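Local atomic coordinates of shikimate dehydrogenase (NADP(+)) (Thermotoga maritima, PDB entry 3U62), a protein that probably catalyses the reversible NADPH-linked reduction of 3-dehydroshikimate to shikimate, a step on the way to chorismate and the aromatic amino acids. Residues 195-200 with 217-222; 110-115 with 168-173; 13-18 with 30-35; 20-25 with 246-251. All blocks are in the same frame, centred on the assembly; numbering follows the deposited sequence.

From the N terminus, helix 15-26 opens two contacts. Interaction 3 closes the short loop from 13-18 to 30-35 within the substrate-binding domain. Interaction 4 starts from 20-25 inside that loop and closes only at 246-251, near the C terminus, so the two cross. Between 20-25 and 246-251 the chain completes that domain and builds the nucleotide-binding domain, where interaction 2 (110-115 with 168-173) closes before interaction 1 (195-200 with 217-222) opens. Both nest inside the long loop of interaction 4 and lie in one parallel sheet, strands 169-172 and 195-198 being neighbours. Interaction 4 brings the end of the chain back onto the first domain, and Asn222 ND2 of interaction 1 probably hydrogen-bonds its Val251 O.

Interaction 1 (195-200 with 217-222); sequences LVYDVI and HIIKGN
Ile219 O receives two groups from the neighbouring strand: Asp198 N makes a hydrogen bond of 2.9 Å, at 166° about the hydrogen, and Tyr197 CA adds a CA-H...O contact of 3.3 Å. The same oxygen lies over one face of the Tyr197 ring, offset toward the rim. Tyr197 CG stands anti to the backbone N (chi1 -167°), and the CD1 and CE1 atoms rest on the branch of Ile219, with CE1 3.7 Å from CG2. Tyr197 OH pairs with Ser101 and with a water that donates to Lys220 O. A leucine in place of Tyr197 would probably leave Ser101 and that water without their hydroxyl mate. Past the strands, Gly221 N reaches Ile200 O at 2.9 Å from above the carbonyl plane, while Asp198 OD1 accepts Ile200 N in an Asx turn and OD2 is hydrogen-bonded to Thr204 OG1. The strands run parallel at the sheet edge, joined by a beta-alpha-beta crossover through helix 205-213, and lead to Val199 and Gly221, predicted NADP(+) contacts of this Rossmann fold.

Interaction 2 (110-115 with 168-173); sequences PVVVVG and KSLFNT
Phe171 meets strand 111-114 atom by atom, beginning at its CB, which lies 3.8 Å from Val112 O. Its CG stands anti to the carbonyl carbon (chi1 -73°), beside the backbone N, and from there the ring reaches Val111. Farther out, CD1 and CE1 both lie 3.6 Å from Val111 CG1, and the ring stacks on Tyr197 of the next strand. On the other side of the sheet Leu170 CD1 sits between two valines, 3.7 Å from Val112 CG1 and equally near Val114 CG2. The backbones run parallel, 13° apart, and Val114 N bonds to Phe171 O at 2.7 Å. At the C-terminal end Val114 O takes two donors of one residue: Thr173 N at 3.0 Å and Thr173 OG1 at 2.6 Å, the hydroxyl tilted from the carbonyl plane. Thr173 CG2 meanwhile leans on Val113 CG1. A valine in place of Thr173 would probably leave Val114 O held by the backbone N alone among these two donors. Gly115, which follows Val114, has backbone angles that call for glycine, and a CB there would also collide with Thr173 OG1. Strands 111-114 and 169-172 are central neighbours in the parallel sheet, and strand 111-114 runs straight into the glycine-rich loop beginning at Gly115, predicted to bind NADP(+), as is characteristic of a Rossmann fold.

Interaction 3 (13-18 with 30-35); sequences SISPRL and HSYGME. With SO4 (sulfate ion), chain B.
Segment 13-18, a loop turning into a helix, meets the extended chain of 30-35 where Pro16 CA comes 5.2 Å from Tyr32 CA, and no hydrogen bond joins the two. Pro16 and Tyr32 carry the contact. With CG anti to the backbone N (chi1 -163°), the Tyr32 ring sends CD2 to Pro16 CA at 3.6 Å and CE2 to Ser15 CB at the same distance, both oblique to the ring. Its hydroxyl is bonded to Asn57 of strand 55-58, two strands over in the sheet. The elements belong to the beta-alpha-beta unit of strand 2-7, helix 15-26 and strand 31-36 in the substrate-binding domain. Ser13 OG accepts Ser15 N as a capping bond, and the same turn holds a sulfate ion. Sulfate O4 takes Ser13 OG at 2.6 Å and Ser15 OG at 2.7 Å, with a weak bond from Ser15 N, while Ile14 N reaches O1 at 3.0 Å. Residues Ser13 to Ser15 are predicted to bind shikimate, so the anion may mimic the substrate's carboxylate. Farther along the strand, Met34 bends at chi3 (61°), bringing CE to 3.8 Å from Pro16 CG, the two side chains crossing at about a right angle.

Interaction 4 (20-25 with 246-251); sequences NEYFKR and EVFGEV
Helical segment 20-25 packs beside 246-251, where a helix passes into a 3-10 turn, and the backbones come nearest at Tyr22 and Val247, whose CA atoms are 5.8 Å apart. The contact lays the C-terminal part of the chain on helix 15-26, which belongs to the beta-alpha-beta unit of the substrate-binding domain. Val247 divides its two methyls between neighbours: CG1 touches Tyr22 N at 3.7 Å and also Glu21 OE1, the Glu21 and Val247 side chains passing each other in opposite directions, while CG2 meets Arg25 CB at 4.0 Å. Beside it the Phe248 ring presents its edge to Tyr22, with CE1 3.7 Å from CB, and the two side chains cross at about a right angle. The Tyr22 hydroxyl is taken up by Ile238 O and Asp240 N, beyond these helices. Two carboxylates approach closely: Glu21 OE1 stands 3.1 Å from Glu250 OE1, the planes turned 84° from each other. Such proximity of like charges would be expected to raise the proton affinity of one of the two. Arg25 meets Glu246 on another flank of Val247. The Arg25 chain bends at chi2 (64°), which brings CD near Glu246 OE1; NE bonds to Glu246 OE1 at 2.8 Å as part of a salt bridge, with 142° about the hydrogen; OE1 is approached on its syn side, somewhat out of the carboxylate plane.

Interaction 1 (195-200 with 217-222)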
loop_
_atom_site.group_PDB
_atom_site.type_symbol
_atom_site.label_atom_id
_atom_site.label_comp_id
_atom_site.label_asym_id
_atom_site.label_seq_id
_atom_site.Cartn_x
_atom_site.Cartn_y
_atom_site.Cartn_z
ATOM N N LEU A 195 -3.833 -13.401 11.864
ATOM C CA LEU A 195 -3.973 -12.542 10.692
ATOM C C LEU A 195 -2.814 -12.705 9.716
ATOM O O LEU A 195 -1.646 -12.608 10.098
ATOM C CB LEU A 195 -4.105 -11.069 11.109
ATOM C CG LEU A 195 -4.077 -9.983 10.019
ATOM C CD1 LEU A 195 -5.314 -10.031 9.129
ATOM C CD2 LEU A 195 -3.922 -8.604 10.642
ATOM N N VAL A 196 -3.156 -12.968 8.457
ATOM C CA VAL A 196 -2.204 -12.885 7.353
ATOM C C VAL A 196 -2.716 -11.815 6.392
ATOM O O VAL A 196 -3.817 -11.927 5.844
ATOM C CB VAL A 196 -2.014 -14.243 6.632
ATOM C CG1 VAL A 196 -1.225 -14.071 5.334
ATOM C CG2 VAL A 196 -1.316 -15.244 7.548
ATOM N N TYR A 197 -1.910 -10.775 6.212
ATOM C CA TYR A 197 -2.289 -9.611 5.429
ATOM C C TYR A 197 -1.260 -9.411 4.326
ATOM O O TYR A 197 -0.057 -9.365 4.590
ATOM C CB TYR A 197 -2.347 -8.386 6.348
ATOM C CG TYR A 197 -3.008 -7.145 5.778
ATOM C CD1 TYR A 197 -4.238 -6.703 6.271
ATOM C CD2 TYR A 197 -2.391 -6.390 4.780
ATOM C CE1 TYR A 197 -4.845 -5.553 5.768
ATOM C CE2 TYR A 197 -2.989 -5.242 4.269
ATOM C CZ TYR A 197 -4.214 -4.830 4.768
ATOM O OH TYR A 197 -4.806 -3.696 4.263
ATOM N N ASP A 198 -1.734 -9.304 3.091
ATOM C CA ASP A 198 -0.857 -9.082 1.950
ATOM C C ASP A 198 -1.328 -7.840 1.207
ATOM O O ASP A 198 -2.500 -7.740 0.843
ATOM C CB ASP A 198 -0.872 -10.305 1.025
ATOM C CG ASP A 198 0.377 -10.410 0.160
ATOM O OD1 ASP A 198 0.927 -9.366 -0.252
ATOM O OD2 ASP A 198 0.806 -11.552 -0.117
ATOM N N VAL A 199 -0.420 -6.892 0.993
ATOM C CA VAL A 199 -0.762 -5.657 0.280
ATOM C C VAL A 199 -0.981 -5.910 -1.212
ATOM O O VAL A 199 -1.564 -5.072 -1.909
ATOM C CB VAL A 199 0.290 -4.526 0.478
ATOM C CG1 VAL A 199 0.473 -4.205 1.962
ATOM C CG2 VAL A 199 1.625 -4.886 -0.182
ATOM N N ILE A 200 -0.506 -7.058 -1.694
ATOM C CA ILE A 200 -0.699 -7.449 -3.086
ATOM C C ILE A 200 -2.174 -7.746 -3.338
ATOM O O ILE A 200 -2.829 -8.459 -2.570
ATOM C CB ILE A 200 0.212 -8.631 -3.499
ATOM C CG1 ILE A 200 1.684 -8.230 -3.341
ATOM C CG2 ILE A 200 -0.066 -9.058 -4.945
ATOM C CD1 ILE A 200 2.659 -9.393 -3.302
ATOM N N HIS A 217 -8.119 -14.606 9.936
ATOM C CA HIS A 217 -8.292 -13.534 8.964
ATOM C C HIS A 217 -7.180 -13.541 7.931
ATOM O O HIS A 217 -5.996 -13.460 8.267
ATOM C CB HIS A 217 -8.349 -12.169 9.645
ATOM C CG HIS A 217 -9.514 -11.998 10.565
ATOM N ND1 HIS A 217 -10.823 -12.091 10.142
ATOM C CD2 HIS A 217 -9.565 -11.703 11.886
ATOM C CE1 HIS A 217 -11.628 -11.880 11.167
ATOM N NE2 HIS A 217 -10.889 -11.643 12.236
ATOM N N ILE A 218 -7.578 -13.649 6.668
ATOM C CA ILE A 218 -6.650 -13.590 5.550
ATOM C C ILE A 218 -7.117 -12.484 4.615
ATOM O O ILE A 218 -8.127 -12.628 3.914
ATOM C CB ILE A 218 -6.553 -14.943 4.815
ATOM C CG1 ILE A 218 -6.150 -16.045 5.797
ATOM C CG2 ILE A 218 -5.548 -14.860 3.668
ATOM C CD1 ILE A 218 -6.702 -17.419 5.454
ATOM N N ILE A 219 -6.384 -11.376 4.625
ATOM C CA ILE A 219 -6.792 -10.178 3.905
ATOM C C ILE A 219 -5.779 -9.835 2.813
ATOM O O ILE A 219 -4.603 -9.602 3.098
ATOM C CB ILE A 219 -6.991 -8.977 4.877
ATOM C CG1 ILE A 219 -8.056 -9.315 5.931
ATOM C CG2 ILE A 219 -7.378 -7.715 4.111
ATOM C CD1 ILE A 219 -8.039 -8.413 7.176
ATOM N N LYS A 220 -6.246 -9.823 1.565
ATOM C CA LYS A 220 -5.425 -9.398 0.430
ATOM C C LYS A 220 -5.492 -7.882 0.275
ATOM O O LYS A 220 -6.194 -7.202 1.028
ATOM C CB LYS A 220 -5.880 -10.059 -0.874
ATOM C CG LYS A 220 -6.003 -11.572 -0.849
ATOM C CD LYS A 220 -6.382 -12.101 -2.230
ATOM C CE LYS A 220 -7.786 -11.665 -2.656
ATOM N NZ LYS A 220 -8.111 -12.125 -4.035
ATOM N N GLY A 221 -4.775 -7.361 -0.715
ATOM C CA GLY A 221 -4.644 -5.918 -0.901
ATOM C C GLY A 221 -5.841 -5.192 -1.488
ATOM O O GLY A 221 -5.792 -3.974 -1.670
ATOM N N ASN A 222 -6.914 -5.926 -1.783
ATOM C CA ASN A 222 -8.093 -5.334 -2.419
ATOM C C ASN A 222 -8.855 -4.333 -1.543
ATOM O O ASN A 222 -9.331 -3.313 -2.050
ATOM C CB ASN A 222 -9.033 -6.411 -2.976
ATOM C CG ASN A 222 -9.545 -7.360 -1.907
ATOM O OD1 ASN A 222 -8.859 -7.653 -0.926
ATOM N ND2 ASN A 222 -10.763 -7.857 -2.098
HETATM O O HOH W 1 -6.587 -4.878 2.445
HETATM O O HOH W 2 -3.340 -2.843 -1.993
#

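Interaction 2 (110-115 with 168-173)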
loop_
_atom_site.group_PDB
_atom_site.type_symbol
_atom_site.label_atom_id
_atom_site.label_comp_id
_atom_site.label_asym_id
_atom_site.label_seq_id
_atom_site.Cartn_x
_atom_site.Cartn_y
_atom_site.Cartn_z
ATOM N N PRO A 110 2.524 -10.210 18.881
ATOM C CA PRO A 110 3.354 -9.338 18.036
ATOM C C PRO A 110 2.956 -9.348 16.564
ATOM O O PRO A 110 2.377 -10.322 16.077
ATOM C CB PRO A 110 4.757 -9.932 18.194
ATOM C CG PRO A 110 4.703 -10.690 19.476
ATOM C CD PRO A 110 3.334 -11.268 19.506
ATOM N N VAL A 111 3.280 -8.257 15.875
ATOM C CA VAL A 111 2.989 -8.109 14.455
ATOM C C VAL A 111 4.293 -8.070 13.663
ATOM O O VAL A 111 5.191 -7.281 13.970
ATOM C CB VAL A 111 2.177 -6.819 14.177
ATOM C CG1 VAL A 111 1.857 -6.690 12.697
ATOM C CG2 VAL A 111 0.893 -6.803 14.997
ATOM N N VAL A 112 4.393 -8.929 12.651
ATOM C CA VAL A 112 5.536 -8.925 11.740
ATOM C C VAL A 112 5.159 -8.182 10.456
ATOM O O VAL A 112 4.122 -8.457 9.847
ATOM C CB VAL A 112 6.024 -10.364 11.406
ATOM C CG1 VAL A 112 7.131 -10.339 10.356
ATOM C CG2 VAL A 112 6.526 -11.057 12.662
ATOM N N VAL A 113 6.008 -7.234 10.070
ATOM C CA VAL A 113 5.849 -6.494 8.823
ATOM C C VAL A 113 7.026 -6.834 7.911
ATOM O O VAL A 113 8.180 -6.576 8.256
ATOM C CB VAL A 113 5.786 -4.963 9.073
ATOM C CG1 VAL A 113 5.688 -4.199 7.756
ATOM C CG2 VAL A 113 4.611 -4.610 9.978
ATOM N N VAL A 114 6.732 -7.429 6.756
ATOM C CA VAL A 114 7.769 -7.793 5.790
ATOM C C VAL A 114 7.984 -6.644 4.811
ATOM O O VAL A 114 7.054 -6.222 4.120
ATOM C CB VAL A 114 7.433 -9.097 5.021
ATOM C CG1 VAL A 114 8.617 -9.542 4.167
ATOM C CG2 VAL A 114 7.037 -10.203 5.983
ATOM N N GLY A 115 9.217 -6.145 4.767
ATOM C CA GLY A 115 9.567 -4.995 3.941
ATOM C C GLY A 115 9.785 -3.742 4.767
ATOM O O GLY A 115 9.341 -3.660 5.916
ATOM N N LYS A 168 1.672 -13.111 16.071
ATOM C CA LYS A 168 0.251 -13.406 15.895
ATOM C C LYS A 168 -0.331 -12.811 14.611
ATOM O O LYS A 168 -1.368 -13.273 14.130
ATOM C CB LYS A 168 -0.557 -12.945 17.113
ATOM C CG LYS A 168 -0.294 -13.761 18.370
ATOM C CD LYS A 168 -1.371 -13.538 19.415
ATOM C CE LYS A 168 -1.084 -14.336 20.675
ATOM N NZ LYS A 168 -2.219 -14.274 21.642
ATOM N N SER A 169 0.331 -11.796 14.062
ATOM C CA SER A 169 -0.082 -11.197 12.791
ATOM C C SER A 169 1.100 -11.021 11.846
ATOM O O SER A 169 2.211 -10.709 12.280
ATOM C CB SER A 169 -0.770 -9.849 13.020
ATOM O OG SER A 169 -1.929 -9.995 13.826
ATOM N N LEU A 170 0.845 -11.221 10.555
ATOM C CA LEU A 170 1.862 -11.064 9.519
ATOM C C LEU A 170 1.356 -10.186 8.376
ATOM O O LEU A 170 0.276 -10.422 7.829
ATOM C CB LEU A 170 2.298 -12.433 8.980
ATOM C CG LEU A 170 3.268 -12.486 7.793
ATOM C CD1 LEU A 170 4.646 -11.970 8.177
ATOM C CD2 LEU A 170 3.366 -13.896 7.244
ATOM N N PHE A 171 2.150 -9.174 8.030
ATOM C CA PHE A 171 1.874 -8.291 6.902
ATOM C C PHE A 171 2.990 -8.418 5.872
ATOM O O PHE A 171 4.158 -8.172 6.194
ATOM C CB PHE A 171 1.808 -6.825 7.358
ATOM C CG PHE A 171 0.568 -6.465 8.135
ATOM C CD1 PHE A 171 0.399 -6.894 9.448
ATOM C CD2 PHE A 171 -0.412 -5.657 7.565
ATOM C CE1 PHE A 171 -0.741 -6.550 10.173
ATOM C CE2 PHE A 171 -1.557 -5.308 8.285
ATOM C CZ PHE A 171 -1.719 -5.756 9.590
ATOM N N ASN A 172 2.649 -8.804 4.644
ATOM C CA ASN A 172 3.584 -8.638 3.537
ATOM C C ASN A 172 3.341 -7.299 2.863
ATOM O O ASN A 172 2.223 -7.014 2.425
ATOM C CB ASN A 172 3.482 -9.755 2.497
ATOM C CG ASN A 172 4.317 -9.463 1.253
ATOM O OD1 ASN A 172 3.800 -9.400 0.137
ATOM N ND2 ASN A 172 5.618 -9.256 1.447
ATOM N N THR A 173 4.387 -6.481 2.780
ATOM C CA THR A 173 4.289 -5.172 2.131
ATOM C C THR A 173 5.211 -5.067 0.912
ATOM O O THR A 173 5.279 -4.019 0.260
ATOM C CB THR A 173 4.576 -4.005 3.108
ATOM O OG1 THR A 173 5.982 -3.941 3.383
ATOM C CG2 THR A 173 3.806 -4.179 4.416
#

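Interaction 3 (13-18 with 30-35)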
loop_
_atom_site.group_PDB
_atom_site.type_symbol
_atom_site.label_atom_id
_atom_site.label_comp_id
_atom_site.label_asym_id
_atom_site.label_seq_id
_atom_site.Cartn_x
_atom_site.Cartn_y
_atom_site.Cartn_z
ATOM N N SER A 13 -1.351 -1.551 -14.174
ATOM C CA SER A 13 -2.142 -0.991 -13.081
ATOM C C SER A 13 -3.635 -1.176 -13.318
ATOM O O SER A 13 -4.118 -1.035 -14.446
ATOM C CB SER A 13 -1.832 0.498 -12.910
ATOM O OG SER A 13 -2.674 1.095 -11.939
ATOM N N ILE A 14 -4.357 -1.485 -12.245
ATOM C CA ILE A 14 -5.812 -1.631 -12.299
ATOM C C ILE A 14 -6.532 -0.290 -12.122
ATOM O O ILE A 14 -7.748 -0.201 -12.309
ATOM C CB ILE A 14 -6.335 -2.653 -11.249
ATOM C CG1 ILE A 14 -6.094 -2.140 -9.818
ATOM C CG2 ILE A 14 -5.705 -4.033 -11.477
ATOM C CD1 ILE A 14 -6.961 -2.823 -8.777
ATOM N N SER A 15 -5.777 0.746 -11.762
ATOM C CA SER A 15 -6.351 2.057 -11.456
ATOM C C SER A 15 -7.022 2.779 -12.638
ATOM O O SER A 15 -8.159 3.228 -12.494
ATOM C CB SER A 15 -5.324 2.966 -10.768
ATOM O OG SER A 15 -5.100 2.562 -9.430
ATOM N N PRO A 16 -6.338 2.892 -13.803
ATOM C CA PRO A 16 -6.976 3.653 -14.885
ATOM C C PRO A 16 -8.388 3.180 -15.253
ATOM O O PRO A 16 -9.290 4.012 -15.353
ATOM C CB PRO A 16 -6.013 3.464 -16.060
ATOM C CG PRO A 16 -4.694 3.267 -15.417
ATOM C CD PRO A 16 -4.977 2.461 -14.181
ATOM N N ARG A 17 -8.578 1.876 -15.439
ATOM C CA ARG A 17 -9.893 1.340 -15.813
ATOM C C ARG A 17 -10.964 1.666 -14.770
ATOM O O ARG A 17 -12.092 2.017 -15.124
ATOM C CB ARG A 17 -9.832 -0.176 -16.061
ATOM C CG ARG A 17 -9.508 -0.988 -14.817
ATOM C CD ARG A 17 -9.809 -2.463 -14.954
ATOM N NE ARG A 17 -9.513 -3.153 -13.694
ATOM C CZ ARG A 17 -9.241 -4.450 -13.577
ATOM N NH1 ARG A 17 -9.220 -5.233 -14.648
ATOM N NH2 ARG A 17 -8.983 -4.966 -12.383
ATOM N N LEU A 18 -10.600 1.561 -13.492
ATOM C CA LEU A 18 -11.540 1.780 -12.396
ATOM C C LEU A 18 -11.919 3.247 -12.212
ATOM O O LEU A 18 -13.106 3.565 -12.117
ATOM C CB LEU A 18 -11.012 1.182 -11.089
ATOM C CG LEU A 18 -11.191 -0.333 -10.945
ATOM C CD1 LEU A 18 -10.196 -0.885 -9.939
ATOM C CD2 LEU A 18 -12.627 -0.692 -10.547
ATOM N N HIS A 30 -13.534 14.070 -15.745
ATOM C CA HIS A 30 -12.168 13.744 -15.340
ATOM C C HIS A 30 -11.624 12.509 -16.056
ATOM O O HIS A 30 -12.387 11.667 -16.537
ATOM C CB HIS A 30 -12.082 13.561 -13.821
ATOM C CG HIS A 30 -12.773 14.639 -13.047
ATOM N ND1 HIS A 30 -12.513 15.978 -13.244
ATOM C CD2 HIS A 30 -13.723 14.578 -12.084
ATOM C CE1 HIS A 30 -13.271 16.696 -12.434
ATOM N NE2 HIS A 30 -14.015 15.870 -11.720
ATOM N N SER A 31 -10.299 12.420 -16.117
ATOM C CA SER A 31 -9.611 11.308 -16.762
ATOM C C SER A 31 -8.481 10.788 -15.877
ATOM O O SER A 31 -7.926 11.532 -15.063
ATOM C CB SER A 31 -9.059 11.745 -18.119
ATOM O OG SER A 31 -8.163 12.839 -17.984
ATOM N N TYR A 32 -8.148 9.512 -16.046
ATOM C CA TYR A 32 -7.079 8.875 -15.284
ATOM C C TYR A 32 -6.181 8.074 -16.224
ATOM O O TYR A 32 -6.646 7.164 -16.917
ATOM C CB TYR A 32 -7.670 7.970 -14.199
ATOM C CG TYR A 32 -6.713 7.556 -13.097
ATOM C CD1 TYR A 32 -6.815 8.105 -11.817
ATOM C CD2 TYR A 32 -5.721 6.604 -13.326
ATOM C CE1 TYR A 32 -5.946 7.718 -10.796
ATOM C CE2 TYR A 32 -4.847 6.215 -12.318
ATOM C CZ TYR A 32 -4.966 6.773 -11.055
ATOM O OH TYR A 32 -4.103 6.386 -10.058
ATOM N N GLY A 33 -4.896 8.421 -16.240
ATOM C CA GLY A 33 -3.926 7.770 -17.115
ATOM C C GLY A 33 -2.841 7.007 -16.380
ATOM O O GLY A 33 -3.033 6.570 -15.242
ATOM N N MET A 34 -1.700 6.847 -17.044
ATOM C CA MET A 34 -0.564 6.108 -16.495
ATOM C C MET A 34 0.747 6.603 -17.090
ATOM O O MET A 34 0.830 6.895 -18.285
ATOM C CB MET A 34 -0.718 4.601 -16.738
ATOM C CG MET A 34 -0.903 4.198 -18.203
ATOM S SD MET A 34 -0.647 2.441 -18.503
ATOM C CE MET A 34 -1.936 1.725 -17.480
ATOM N N GLU A 35 1.767 6.699 -16.243
ATOM C CA GLU A 35 3.087 7.150 -16.664
ATOM C C GLU A 35 4.143 6.240 -16.045
ATOM O O GLU A 35 4.466 6.364 -14.855
ATOM C CB GLU A 35 3.320 8.611 -16.248
ATOM C CG GLU A 35 2.263 9.609 -16.748
ATOM C CD GLU A 35 2.539 10.156 -18.145
ATOM O OE1 GLU A 35 3.490 9.691 -18.810
ATOM O OE2 GLU A 35 1.799 11.066 -18.582
HETATM S S SO4 B . -2.313 -0.441 -9.195
HETATM O O1 SO4 B . -2.657 -1.712 -9.827
HETATM O O2 SO4 B . -1.053 0.055 -9.741
HETATM O O3 SO4 B . -2.175 -0.637 -7.757
HETATM O O4 SO4 B . -3.378 0.534 -9.447
#

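Interaction 4 (20-25 with 246-251)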
loop_
_atom_site.group_PDB
_atom_site.type_symbol
_atom_site.label_atom_id
_atom_site.label_comp_id
_atom_site.label_asym_id
_atom_site.label_seq_id
_atom_site.Cartn_x
_atom_site.Cartn_y
_atom_site.Cartn_z
ATOM N N ASN A 20 -11.580 5.671 -14.442
ATOM C CA ASN A 20 -12.265 6.099 -15.664
ATOM C C ASN A 20 -13.713 5.624 -15.748
ATOM O O ASN A 20 -14.582 6.371 -16.210
ATOM C CB ASN A 20 -11.488 5.680 -16.913
ATOM C CG ASN A 20 -10.253 6.529 -17.143
ATOM O OD1 ASN A 20 -10.288 7.752 -17.005
ATOM N ND2 ASN A 20 -9.151 5.881 -17.504
ATOM N N GLU A 21 -13.969 4.389 -15.314
ATOM C CA GLU A 21 -15.338 3.873 -15.239
ATOM C C GLU A 21 -16.136 4.671 -14.208
ATOM O O GLU A 21 -17.300 5.003 -14.436
ATOM C CB GLU A 21 -15.356 2.380 -14.887
ATOM C CG GLU A 21 -16.747 1.733 -14.952
ATOM C CD GLU A 21 -16.781 0.294 -14.444
ATOM O OE1 GLU A 21 -15.763 -0.194 -13.897
ATOM O OE2 GLU A 21 -17.839 -0.357 -14.592
ATOM N N TYR A 22 -15.489 4.973 -13.084
ATOM C CA TYR A 22 -16.088 5.760 -12.011
ATOM C C TYR A 22 -16.474 7.162 -12.487
ATOM O O TYR A 22 -17.598 7.611 -12.244
ATOM C CB TYR A 22 -15.136 5.832 -10.811
ATOM C CG TYR A 22 -15.508 6.873 -9.782
ATOM C CD1 TYR A 22 -16.426 6.586 -8.775
ATOM C CD2 TYR A 22 -14.939 8.146 -9.816
ATOM C CE1 TYR A 22 -16.773 7.541 -7.831
ATOM C CE2 TYR A 22 -15.279 9.108 -8.878
ATOM C CZ TYR A 22 -16.195 8.798 -7.890
ATOM O OH TYR A 22 -16.537 9.741 -6.954
ATOM N N PHE A 23 -15.545 7.844 -13.159
ATOM C CA PHE A 23 -15.808 9.183 -13.688
ATOM C C PHE A 23 -16.970 9.175 -14.679
ATOM O O PHE A 23 -17.834 10.053 -14.627
ATOM C CB PHE A 23 -14.564 9.794 -14.346
ATOM C CG PHE A 23 -13.419 10.046 -13.398
ATOM C CD1 PHE A 23 -12.105 9.854 -13.819
ATOM C CD2 PHE A 23 -13.646 10.476 -12.092
ATOM C CE1 PHE A 23 -11.036 10.084 -12.959
ATOM C CE2 PHE A 23 -12.582 10.703 -11.223
ATOM C CZ PHE A 23 -11.275 10.510 -11.657
ATOM N N LYS A 24 -16.986 8.185 -15.571
ATOM C CA LYS A 24 -18.042 8.064 -16.574
ATOM C C LYS A 24 -19.409 7.819 -15.933
ATOM O O LYS A 24 -20.396 8.452 -16.313
ATOM C CB LYS A 24 -17.722 6.967 -17.596
ATOM C CG LYS A 24 -18.655 6.959 -18.803
ATOM C CD LYS A 24 -18.322 5.839 -19.775
ATOM C CE LYS A 24 -19.383 5.724 -20.862
ATOM N NZ LYS A 24 -19.009 4.719 -21.902
ATOM N N ARG A 25 -19.455 6.904 -14.965
ATOM C CA ARG A 25 -20.692 6.583 -14.253
ATOM C C ARG A 25 -21.215 7.776 -13.442
ATOM O O ARG A 25 -22.427 7.953 -13.299
ATOM C CB ARG A 25 -20.480 5.350 -13.362
ATOM C CG ARG A 25 -21.686 4.908 -12.536
ATOM C CD ARG A 25 -22.858 4.454 -13.396
ATOM N NE ARG A 25 -24.035 4.177 -12.576
ATOM C CZ ARG A 25 -24.891 5.100 -12.142
ATOM N NH1 ARG A 25 -24.724 6.382 -12.450
ATOM N NH2 ARG A 25 -25.926 4.739 -11.397
ATOM N N GLU A 246 -20.599 1.347 -6.255
ATOM C CA GLU A 246 -21.015 0.597 -7.435
ATOM C C GLU A 246 -19.821 0.178 -8.297
ATOM O O GLU A 246 -19.718 -0.987 -8.690
ATOM C CB GLU A 246 -22.007 1.416 -8.263
ATOM C CG GLU A 246 -22.606 0.667 -9.444
ATOM C CD GLU A 246 -23.623 1.493 -10.200
ATOM O OE1 GLU A 246 -23.429 1.710 -11.415
ATOM O OE2 GLU A 246 -24.617 1.935 -9.582
ATOM N N VAL A 247 -18.927 1.122 -8.580
ATOM C CA VAL A 247 -17.811 0.879 -9.497
ATOM C C VAL A 247 -16.629 0.192 -8.808
ATOM O O VAL A 247 -16.179 -0.863 -9.255
ATOM C CB VAL A 247 -17.363 2.180 -10.222
ATOM C CG1 VAL A 247 -16.108 1.943 -11.059
ATOM C CG2 VAL A 247 -18.487 2.719 -11.101
ATOM N N PHE A 248 -16.137 0.785 -7.721
ATOM C CA PHE A 248 -14.982 0.239 -7.010
ATOM C C PHE A 248 -15.307 -0.996 -6.168
ATOM O O PHE A 248 -14.405 -1.745 -5.796
ATOM C CB PHE A 248 -14.299 1.311 -6.159
ATOM C CG PHE A 248 -13.355 2.189 -6.932
ATOM C CD1 PHE A 248 -13.836 3.249 -7.697
ATOM C CD2 PHE A 248 -11.982 1.957 -6.897
ATOM C CE1 PHE A 248 -12.965 4.067 -8.414
ATOM C CE2 PHE A 248 -11.103 2.768 -7.614
ATOM C CZ PHE A 248 -11.596 3.826 -8.372
ATOM N N GLY A 249 -16.589 -1.208 -5.875
ATOM C CA GLY A 249 -17.026 -2.393 -5.137
ATOM C C GLY A 249 -16.697 -3.700 -5.845
ATOM O O GLY A 249 -16.700 -4.765 -5.220
ATOM N N GLU A 250 -16.410 -3.613 -7.146
ATOM C CA GLU A 250 -16.061 -4.788 -7.947
ATOM C C GLU A 250 -14.724 -5.420 -7.535
ATOM O O GLU A 250 -14.508 -6.613 -7.768
ATOM C CB GLU A 250 -16.089 -4.467 -9.453
ATOM C CG GLU A 250 -14.881 -3.697 -9.985
ATOM C CD GLU A 250 -15.004 -3.354 -11.461
ATOM O OE1 GLU A 250 -15.837 -2.476 -11.815
ATOM O OE2 GLU A 250 -14.259 -3.952 -12.273
ATOM N N VAL A 251 -13.839 -4.631 -6.924
ATOM C CA VAL A 251 -12.557 -5.154 -6.437
ATOM C C VAL A 251 -12.728 -6.026 -5.192
ATOM O O VAL A 251 -11.814 -6.759 -4.811
ATOM C CB VAL A 251 -11.500 -4.037 -6.160
ATOM C CG1 VAL A 251 -11.348 -3.125 -7.367
ATOM C CG2 VAL A 251 -11.843 -3.231 -4.904
#